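PDB 5EVJ: arsenite methyltransferase from Chlamydomonas reinhardtii, which probably transfers methyl groups from S-adenosyl-L-methionine to trivalent arsenic, giving mono-, di- and trimethylated products. Local coordinates for residues K103-K108 against K140-F145; D229-A234 against I269-F274; F239-Q244 against A325-E330. The protein carries 15 engineered substitutions. All blocks are in the same frame, centred on the assembly; numbering follows the deposited sequence.

Contact 1 (K103-K108 against K140-F145)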
loop_
_atom_site.group_PDB
_atom_site.type_symbol
_atom_site.label_atom_id
_atom_site.label_comp_id
_atom_site.label_asym_id
_atom_site.label_seq_id
_atom_site.Cartn_x
_atom_site.Cartn_y
_atom_site.Cartn_z
ATOM N N LYS A 103 6.680 -10.789 -10.342
ATOM C CA LYS A 103 7.892 -11.504 -9.928
ATOM C C LYS A 103 7.905 -11.854 -8.452
ATOM O O LYS A 103 8.198 -12.999 -8.028
ATOM C CB LYS A 103 9.136 -10.679 -10.203
ATOM C CG LYS A 103 10.345 -11.452 -9.666
ATOM C CD LYS A 103 11.676 -10.780 -9.926
ATOM C CE LYS A 103 12.822 -11.756 -9.641
ATOM N NZ LYS A 103 12.760 -12.289 -8.231
ATOM N N LEU A 104 7.602 -10.852 -7.632
ATOM C CA LEU A 104 7.840 -11.075 -6.193
ATOM C C LEU A 104 6.845 -11.991 -5.576
ATOM O O LEU A 104 7.110 -12.512 -4.480
ATOM C CB LEU A 104 7.927 -9.732 -5.389
ATOM C CG LEU A 104 9.190 -8.904 -5.672
ATOM C CD1 LEU A 104 9.175 -7.679 -4.788
ATOM C CD2 LEU A 104 10.436 -9.729 -5.400
ATOM N N VAL A 105 5.673 -12.156 -6.206
ATOM C CA VAL A 105 4.767 -13.195 -5.687
ATOM C C VAL A 105 5.099 -14.608 -6.136
ATOM O O VAL A 105 4.387 -15.587 -5.717
ATOM C CB VAL A 105 3.276 -12.977 -6.032
ATOM C CG1 VAL A 105 2.839 -11.625 -5.474
ATOM C CG2 VAL A 105 3.049 -13.062 -7.537
ATOM N N GLY A 106 6.118 -14.745 -6.997
ATOM C CA GLY A 106 6.379 -16.110 -7.512
ATOM C C GLY A 106 5.349 -16.665 -8.503
ATOM O O GLY A 106 4.278 -16.063 -8.803
ATOM N N GLU A 107 5.666 -17.837 -9.012
ATOM C CA GLU A 107 4.867 -18.458 -10.068
ATOM C C GLU A 107 3.496 -18.856 -9.590
ATOM O O GLU A 107 2.558 -18.859 -10.339
ATOM C CB GLU A 107 5.617 -19.670 -10.599
ATOM C CG GLU A 107 4.974 -20.277 -11.835
ATOM C CD GLU A 107 5.964 -21.094 -12.662
ATOM O OE1 GLU A 107 7.022 -21.465 -12.119
ATOM O OE2 GLU A 107 5.669 -21.347 -13.847
ATOM N N LYS A 108 3.363 -19.093 -8.304
ATOM C CA LYS A 108 2.085 -19.534 -7.776
ATOM C C LYS A 108 1.197 -18.365 -7.339
ATOM O O LYS A 108 0.017 -18.540 -7.121
ATOM C CB LYS A 108 2.296 -20.536 -6.646
ATOM C CG LYS A 108 2.431 -21.975 -7.154
ATOM C CD LYS A 108 2.969 -22.948 -6.083
ATOM C CE LYS A 108 3.080 -24.369 -6.632
ATOM N NZ LYS A 108 3.168 -25.403 -5.561
ATOM N N LYS A 140 3.843 -19.623 -17.765
ATOM C CA LYS A 140 3.066 -18.504 -18.375
ATOM C C LYS A 140 2.957 -17.262 -17.459
ATOM O O LYS A 140 3.262 -17.326 -16.265
ATOM C CB LYS A 140 1.662 -18.990 -18.711
ATOM C CG LYS A 140 1.046 -19.785 -17.571
ATOM C CD LYS A 140 -0.068 -20.655 -18.122
ATOM C CE LYS A 140 -1.065 -20.984 -17.031
ATOM N NZ LYS A 140 -1.805 -19.758 -16.649
ATOM N N SER A 141 2.517 -16.142 -18.013
ATOM C CA SER A 141 2.214 -14.930 -17.227
ATOM C C SER A 141 1.242 -15.241 -16.076
ATOM O O SER A 141 0.239 -15.962 -16.266
ATOM C CB SER A 141 1.626 -13.881 -18.144
ATOM O OG SER A 141 1.102 -12.806 -17.414
ATOM N N ASN A 142 1.564 -14.770 -14.870
ATOM C CA ASN A 142 0.586 -14.824 -13.790
ATOM C C ASN A 142 -0.132 -13.424 -13.647
ATOM O O ASN A 142 -0.693 -13.130 -12.613
ATOM C CB ASN A 142 1.262 -15.289 -12.520
ATOM C CG ASN A 142 2.463 -14.380 -12.068
ATOM O OD1 ASN A 142 2.930 -13.495 -12.798
ATOM N ND2 ASN A 142 2.923 -14.577 -10.807
ATOM N N MET A 143 -0.152 -12.614 -14.713
ATOM C CA MET A 143 -0.814 -11.296 -14.755
ATOM C C MET A 143 -2.080 -11.251 -15.628
ATOM O O MET A 143 -2.159 -11.884 -16.642
ATOM C CB MET A 143 0.158 -10.220 -15.252
ATOM C CG MET A 143 1.422 -10.130 -14.421
ATOM S SD MET A 143 2.601 -8.822 -14.958
ATOM C CE MET A 143 3.593 -9.911 -15.968
ATOM N N THR A 144 -3.033 -10.434 -15.224
ATOM C CA THR A 144 -4.285 -10.210 -15.872
ATOM C C THR A 144 -4.416 -8.706 -15.776
ATOM O O THR A 144 -4.352 -8.121 -14.678
ATOM C CB THR A 144 -5.466 -10.865 -15.111
ATOM O OG1 THR A 144 -5.198 -12.263 -14.857
ATOM C CG2 THR A 144 -6.815 -10.725 -15.873
ATOM N N PHE A 145 -4.532 -8.059 -16.926
ATOM C CA PHE A 145 -4.821 -6.650 -16.954
ATOM C C PHE A 145 -6.224 -6.448 -17.432
ATOM O O PHE A 145 -6.590 -6.999 -18.425
ATOM C CB PHE A 145 -3.849 -6.002 -17.893
ATOM C CG PHE A 145 -2.449 -6.064 -17.386
ATOM C CD1 PHE A 145 -2.037 -5.214 -16.325
ATOM C CD2 PHE A 145 -1.564 -6.979 -17.899
ATOM C CE1 PHE A 145 -0.755 -5.300 -15.825
ATOM C CE2 PHE A 145 -0.272 -7.067 -17.414
ATOM C CZ PHE A 145 0.146 -6.208 -16.394
#
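The amide of Asn142 reaches into the turn made by Val105 and Gly106. Its nitrogen does all the close work. ND2 lies 2.8 Å from Gly106 O and 3.6 Å from Val105 CG2, so one side-chain atom meets a backbone carbonyl and a methyl group together. The same nitrogen is hydrogen-bonded to the carbonyls of Ala102 and Gly109. It therefore ties the last turn of helix 96-104 to the residues leading into strand 110-115. The first torsion of Asn142 (chi1 58°) sets CG between the backbone N and the carbonyl carbon, and this aims the amide at the turn. Val105 is buried and meets the amide with CG2. Gly106 leaves the helix with a positive phi of 71°, and its N still bonds to Lys103 O (2.9 Å).

The other side is loose. Glu107 is exposed, and the nearest approach of its side chain to residues 140-145 is 4.7 Å, from Glu107 OE2 to Lys140 N. Its carboxylate still has a mate just before that segment, since OE2 accepts from Gly139 N. An ST turn spans Asn142: Ser141 OG accepts from Met143 N at 3.0 Å, with an angle of 157°.

The backbone of Asn142 pairs with Val111, which places it just ahead of strand 143-147, the outermost strand on that side, beside strand 110-115. Met143, the first residue of the strand, packs on Tyr99 and Ala102 of helix 96-104 and on Tyr131 of helix 128-135. The contact thus joins the end of helix 96-104 to the edge strand of the Rossmann-like methyltransferase sheet.

Contact 2 (D229-A234 against I269-F274). Engineered in segment 229-234: Ala234 (natural residue Cys).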
loop_
_atom_site.group_PDB
_atom_site.type_symbol
_atom_site.label_atom_id
_atom_site.label_comp_id
_atom_site.label_asym_id
_atom_site.label_seq_id
_atom_site.Cartn_x
_atom_site.Cartn_y
_atom_site.Cartn_z
ATOM N N ASP A 229 -6.929 14.080 7.283
ATOM C CA ASP A 229 -8.262 13.914 6.688
ATOM C C ASP A 229 -8.310 12.587 5.919
ATOM O O ASP A 229 -9.315 11.942 5.870
ATOM C CB ASP A 229 -8.676 15.095 5.759
ATOM C CG ASP A 229 -9.052 16.331 6.509
ATOM O OD1 ASP A 229 -9.409 16.258 7.726
ATOM O OD2 ASP A 229 -9.030 17.397 5.873
ATOM N N PHE A 230 -7.202 12.182 5.314
ATOM C CA PHE A 230 -7.162 10.913 4.668
ATOM C C PHE A 230 -7.396 9.792 5.675
ATOM O O PHE A 230 -8.203 8.840 5.436
ATOM C CB PHE A 230 -5.862 10.696 3.890
ATOM C CG PHE A 230 -5.606 9.254 3.610
ATOM C CD1 PHE A 230 -6.309 8.600 2.584
ATOM C CD2 PHE A 230 -4.789 8.502 4.473
ATOM C CE1 PHE A 230 -6.118 7.237 2.399
ATOM C CE2 PHE A 230 -4.588 7.128 4.269
ATOM C CZ PHE A 230 -5.268 6.510 3.249
ATOM N N ILE A 231 -6.697 9.892 6.785
ATOM C CA ILE A 231 -6.798 8.880 7.845
ATOM C C ILE A 231 -8.275 8.699 8.270
ATOM O O ILE A 231 -8.777 7.558 8.401
ATOM C CB ILE A 231 -5.845 9.188 9.087
ATOM C CG1 ILE A 231 -4.341 9.066 8.648
ATOM C CG2 ILE A 231 -6.159 8.264 10.319
ATOM C CD1 ILE A 231 -3.290 9.409 9.733
ATOM N N ARG A 232 -8.945 9.818 8.458
ATOM C CA ARG A 232 -10.365 9.833 8.820
ATOM C C ARG A 232 -11.232 9.065 7.793
ATOM O O ARG A 232 -12.100 8.292 8.186
ATOM C CB ARG A 232 -10.930 11.291 8.956
ATOM C CG ARG A 232 -10.276 12.115 10.111
ATOM C CD ARG A 232 -10.689 13.610 10.162
ATOM N NE ARG A 232 -10.316 14.235 11.455
ATOM C CZ ARG A 232 -9.408 15.231 11.632
ATOM N NH1 ARG A 232 -8.786 15.779 10.602
ATOM N NH2 ARG A 232 -9.189 15.751 12.858
ATOM N N LEU A 233 -11.006 9.332 6.511
ATOM C CA LEU A 233 -11.788 8.722 5.441
ATOM C C LEU A 233 -11.432 7.235 5.443
ATOM O O LEU A 233 -12.312 6.389 5.495
ATOM C CB LEU A 233 -11.417 9.365 4.135
ATOM C CG LEU A 233 -12.010 8.788 2.852
ATOM C CD1 LEU A 233 -13.575 8.853 2.791
ATOM C CD2 LEU A 233 -11.305 9.479 1.662
ATOM N N ALA A 234 -10.156 6.899 5.510
ATOM C CA ALA A 234 -9.835 5.466 5.615
ATOM C C ALA A 234 -10.544 4.800 6.749
ATOM O O ALA A 234 -11.009 3.635 6.656
ATOM C CB ALA A 234 -8.349 5.239 5.719
ATOM N N ILE A 269 3.788 9.609 0.899
ATOM C CA ILE A 269 3.642 8.656 2.039
ATOM C C ILE A 269 3.139 7.304 1.529
ATOM O O ILE A 269 2.215 7.239 0.680
ATOM C CB ILE A 269 2.629 9.127 3.105
ATOM C CG1 ILE A 269 2.940 10.556 3.608
ATOM C CG2 ILE A 269 2.538 8.125 4.274
ATOM C CD1 ILE A 269 1.863 11.094 4.577
ATOM N N THR A 270 3.741 6.242 2.071
ATOM C CA THR A 270 3.323 4.879 1.806
ATOM C C THR A 270 2.603 4.478 3.067
ATOM O O THR A 270 3.181 4.436 4.164
ATOM C CB THR A 270 4.510 3.882 1.520
ATOM O OG1 THR A 270 5.211 4.237 0.327
ATOM C CG2 THR A 270 3.960 2.452 1.279
ATOM N N TYR A 271 1.352 4.126 2.877
ATOM C CA TYR A 271 0.459 3.751 3.948
ATOM C C TYR A 271 0.182 2.271 3.925
ATOM O O TYR A 271 0.125 1.654 2.827
ATOM C CB TYR A 271 -0.921 4.499 3.789
ATOM C CG TYR A 271 -0.916 5.839 4.495
ATOM C CD1 TYR A 271 -0.789 5.924 5.884
ATOM C CD2 TYR A 271 -1.051 7.030 3.765
ATOM C CE1 TYR A 271 -0.807 7.161 6.543
ATOM C CE2 TYR A 271 -1.074 8.260 4.380
ATOM C CZ TYR A 271 -0.907 8.333 5.770
ATOM O OH TYR A 271 -0.876 9.575 6.341
ATOM N N ARG A 272 -0.110 1.745 5.114
ATOM C CA ARG A 272 -0.466 0.381 5.318
ATOM C C ARG A 272 -1.852 0.289 5.937
ATOM O O ARG A 272 -2.074 0.746 7.066
ATOM C CB ARG A 272 0.566 -0.312 6.180
ATOM C CG ARG A 272 1.969 -0.148 5.587
ATOM C CD ARG A 272 2.895 -1.181 6.250
ATOM N NE ARG A 272 2.712 -2.545 5.733
ATOM C CZ ARG A 272 3.632 -3.522 5.754
ATOM N NH1 ARG A 272 4.813 -3.335 6.318
ATOM N NH2 ARG A 272 3.375 -4.727 5.175
ATOM N N LEU A 273 -2.776 -0.344 5.203
ATOM C CA LEU A 273 -4.155 -0.401 5.600
ATOM C C LEU A 273 -4.558 -1.876 5.707
ATOM O O LEU A 273 -4.974 -2.517 4.695
ATOM C CB LEU A 273 -4.983 0.323 4.588
ATOM C CG LEU A 273 -5.310 1.816 4.719
ATOM C CD1 LEU A 273 -4.204 2.662 5.334
ATOM C CD2 LEU A 273 -5.753 2.372 3.364
ATOM N N PHE A 274 -4.471 -2.403 6.924
ATOM C CA PHE A 274 -4.719 -3.791 7.131
ATOM C C PHE A 274 -6.127 -4.002 7.390
ATOM O O PHE A 274 -6.775 -3.147 8.074
ATOM C CB PHE A 274 -3.960 -4.311 8.342
ATOM C CG PHE A 274 -2.529 -4.562 8.051
ATOM C CD1 PHE A 274 -2.104 -5.830 7.581
ATOM C CD2 PHE A 274 -1.589 -3.541 8.196
ATOM C CE1 PHE A 274 -0.764 -6.067 7.292
ATOM C CE2 PHE A 274 -0.255 -3.781 7.932
ATOM C CZ PHE A 274 0.197 -5.047 7.479
#
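Phe230 and Tyr271 form the aromatic part of this contact. Their centroids are 4.9 Å apart and their planes are inclined at 34°, so the pair is oblique. Phe230 CE2 sits over one face of the tyrosine ring, towards its rim, and comes 3.6 Å from Tyr271 CD2. Ile269 CG2 covers the opposite face, so the ring is held between two groups. The phenylalanine gets there because CG lies anti to the backbone N (chi1 161°), which swings the ring towards the strand. Tyr201 joins the cluster, meeting Tyr271 edge-to-face.

The aliphatic contacts are looser. Leu273 CD2 lies at the edge of the Phe230 ring, 4.2 Å from CZ. Ile231 CD1 approaches the tyrosine hydroxyl, also 4.2 Å from Tyr271 OH, with the two side chains nearly at right angles. Replacing Tyr271 with an alanine would probably open a gap between Phe230 and Ile269 and leave the phenylalanine ring freer to shift.

Backbone bonds hold the strand side in place: Tyr271 pairs with Phe197 of strand 193-202. The helix and strand segments run nearly parallel, at 20°, with their axes 11.4 Å apart. Helix 227-237 thus packs on the sheet along strand 266-274, the strand antiparallel to both its neighbours. This is the helix-on-sheet layer of the Rossmann-like class I methyltransferase fold, with strand order 3-2-1-4-5-7-6.

Contact 3 (F239-Q244 against A325-E330)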
loop_
_atom_site.group_PDB
_atom_site.type_symbol
_atom_site.label_atom_id
_atom_site.label_comp_id
_atom_site.label_asym_id
_atom_site.label_seq_id
_atom_site.Cartn_x
_atom_site.Cartn_y
_atom_site.Cartn_z
ATOM N N PHE A 239 -10.862 0.778 7.639
ATOM C CA PHE A 239 -9.423 0.780 7.930
ATOM C C PHE A 239 -9.167 1.631 9.185
ATOM O O PHE A 239 -8.845 2.834 9.106
ATOM C CB PHE A 239 -8.653 1.341 6.759
ATOM C CG PHE A 239 -8.669 0.442 5.549
ATOM C CD1 PHE A 239 -8.208 -0.886 5.643
ATOM C CD2 PHE A 239 -9.184 0.895 4.319
ATOM C CE1 PHE A 239 -8.202 -1.703 4.509
ATOM C CE2 PHE A 239 -9.203 0.056 3.194
ATOM C CZ PHE A 239 -8.697 -1.229 3.294
ATOM N N THR A 240 -9.305 1.012 10.355
ATOM C CA THR A 240 -9.369 1.764 11.577
ATOM C C THR A 240 -8.060 2.346 12.045
ATOM O O THR A 240 -8.082 3.243 12.877
ATOM C CB THR A 240 -9.973 0.901 12.622
ATOM O OG1 THR A 240 -11.124 0.316 12.038
ATOM C CG2 THR A 240 -10.355 1.696 13.902
ATOM N N ASP A 241 -6.919 1.842 11.541
ATOM C CA ASP A 241 -5.605 2.313 12.058
ATOM C C ASP A 241 -4.545 2.303 11.001
ATOM O O ASP A 241 -3.634 1.471 11.027
ATOM C CB ASP A 241 -5.230 1.540 13.290
ATOM C CG ASP A 241 -3.848 1.944 13.866
ATOM O OD1 ASP A 241 -3.364 3.092 13.664
ATOM O OD2 ASP A 241 -3.214 1.106 14.532
ATOM N N PRO A 242 -4.682 3.201 10.016
ATOM C CA PRO A 242 -3.670 3.360 9.001
ATOM C C PRO A 242 -2.292 3.537 9.606
ATOM O O PRO A 242 -2.175 4.184 10.596
ATOM C CB PRO A 242 -4.063 4.687 8.296
ATOM C CG PRO A 242 -5.522 4.779 8.472
ATOM C CD PRO A 242 -5.682 4.283 9.916
ATOM N N ARG A 243 -1.267 2.967 8.980
ATOM C CA ARG A 243 0.094 3.040 9.487
ATOM C C ARG A 243 0.943 3.544 8.373
ATOM O O ARG A 243 0.832 3.121 7.236
ATOM C CB ARG A 243 0.590 1.659 9.918
ATOM C CG ARG A 243 -0.104 1.082 11.143
ATOM C CD ARG A 243 0.444 1.605 12.472
ATOM N NE ARG A 243 -0.374 1.033 13.551
ATOM C CZ ARG A 243 0.029 0.026 14.317
ATOM N NH1 ARG A 243 1.236 -0.466 14.150
ATOM N NH2 ARG A 243 -0.765 -0.470 15.262
ATOM N N GLN A 244 1.798 4.466 8.719
ATOM C CA GLN A 244 2.688 5.121 7.804
ATOM C C GLN A 244 3.988 4.277 7.725
ATOM O O GLN A 244 4.686 4.045 8.733
ATOM C CB GLN A 244 2.887 6.542 8.361
ATOM C CG GLN A 244 4.077 7.257 7.777
ATOM C CD GLN A 244 4.097 8.729 8.143
ATOM O OE1 GLN A 244 3.084 9.425 8.043
ATOM N NE2 GLN A 244 5.261 9.207 8.584
ATOM N N ALA A 325 -0.243 -6.499 17.091
ATOM C CA ALA A 325 -0.229 -7.983 17.162
ATOM C C ALA A 325 -1.081 -8.588 16.008
ATOM O O ALA A 325 -0.757 -9.632 15.453
ATOM C CB ALA A 325 -0.703 -8.508 18.529
ATOM N N SER A 326 -2.177 -7.927 15.666
ATOM C CA SER A 326 -3.055 -8.376 14.592
ATOM C C SER A 326 -2.337 -8.199 13.259
ATOM O O SER A 326 -2.439 -9.069 12.372
ATOM C CB SER A 326 -4.399 -7.543 14.579
ATOM O OG SER A 326 -5.243 -7.936 15.660
ATOM N N MET A 327 -1.689 -7.053 13.075
ATOM C CA MET A 327 -1.057 -6.786 11.808
ATOM C C MET A 327 0.103 -7.711 11.380
ATOM O O MET A 327 0.389 -7.855 10.156
ATOM C CB MET A 327 -0.552 -5.343 11.760
ATOM C CG MET A 327 -1.688 -4.310 11.932
ATOM S SD MET A 327 -1.185 -2.566 12.001
ATOM C CE MET A 327 -2.784 -1.761 12.259
ATOM N N VAL A 328 0.843 -8.229 12.383
ATOM C CA VAL A 328 1.994 -9.061 12.110
ATOM C C VAL A 328 1.590 -10.479 12.440
ATOM O O VAL A 328 2.138 -11.399 11.883
ATOM C CB VAL A 328 3.260 -8.661 12.926
ATOM C CG1 VAL A 328 3.560 -7.186 12.663
ATOM C CG2 VAL A 328 3.127 -9.019 14.425
ATOM N N GLY A 329 0.579 -10.681 13.285
ATOM C CA GLY A 329 0.349 -12.084 13.593
ATOM C C GLY A 329 -0.982 -12.682 13.198
ATOM O O GLY A 329 -1.281 -13.787 13.659
ATOM N N GLU A 330 -1.813 -11.936 12.459
ATOM C CA GLU A 330 -3.193 -12.412 12.136
ATOM C C GLU A 330 -3.435 -12.051 10.704
ATOM O O GLU A 330 -4.493 -12.253 10.219
ATOM C CB GLU A 330 -4.300 -11.725 13.006
ATOM C CG GLU A 330 -4.541 -12.306 14.429
ATOM C CD GLU A 330 -5.063 -11.244 15.451
ATOM O OE1 GLU A 330 -5.986 -10.498 15.108
ATOM O OE2 GLU A 330 -4.537 -11.099 16.608
#
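Asp241 OD2 is gripped from several directions and also touches Met327 CE, 3.7 Å away. Two of its donors belong to one side chain: Arg243 NE and Arg243 NH2 each lie 3.0 Å from Asp241 OD2. The guanidinium thus binds side-on, with both nitrogens on a single oxygen. The oxygen is close to the guanidinium plane. From the carboxylate side the two bonds differ: NH2 meets OD2 nearly along the C-O direction, while NE comes from above the carboxylate plane. Asn323 ND2 is a further donor to OD2.

This pairing holds the guanidinium flat beneath Met327. The sulfur stands over the centre of one face, with Met327 SD 3.7 Å from Arg243 CZ. The methyl reaches further, and CE comes 3.6 Å from the backbone O of Asp241. The arginine is bent at chi2 (-82°), which folds its end back beside Asp241. Met327 is stretched out beyond CG (chi2 176°, chi3 -178°), so its sulfur and methyl span from the helix to the salt bridge. Met327 therefore does all the touching for its segment. The other end of the guanidinium is engaged too: NH1 forms a salt bridge with Asp307 and a hydrogen bond to Thr324 OG1.

Arg243 begins strand 243-249, the sheet's outermost strand beside 266-274. Met327, on helix 322-329, also packs on Phe274 of that neighbouring strand, and Arg243 touches His310 of strand 310-313. A methionine from helix 322-329 thus packs on an Asp-Arg salt bridge at the edge of the methyltransferase sheet and joins that later helix to it.

Along the chain, contact 1 comes first. It closes a loop of 31 residues, running through strand 110-115 and two helices, and secures one edge of the sheet. It is complete before contact 2 opens, and their centres lie about 27 Å apart. Contacts 2 and 3 are interleaved: the chain passes 229-234, then 239-244, then 269-274 and finally 325-330. Contact 2 closes over 34 residues and lays helix 227-237 on strand 266-274. Contact 3 closes over 80 and brings the last helix, 322-329, to the start of strand 243-249, at the other edge of the sheet. These two touch directly, with a probable hydrogen bond from Arg272 N to Arg243 O, 2.7 Å long, between neighbouring strands.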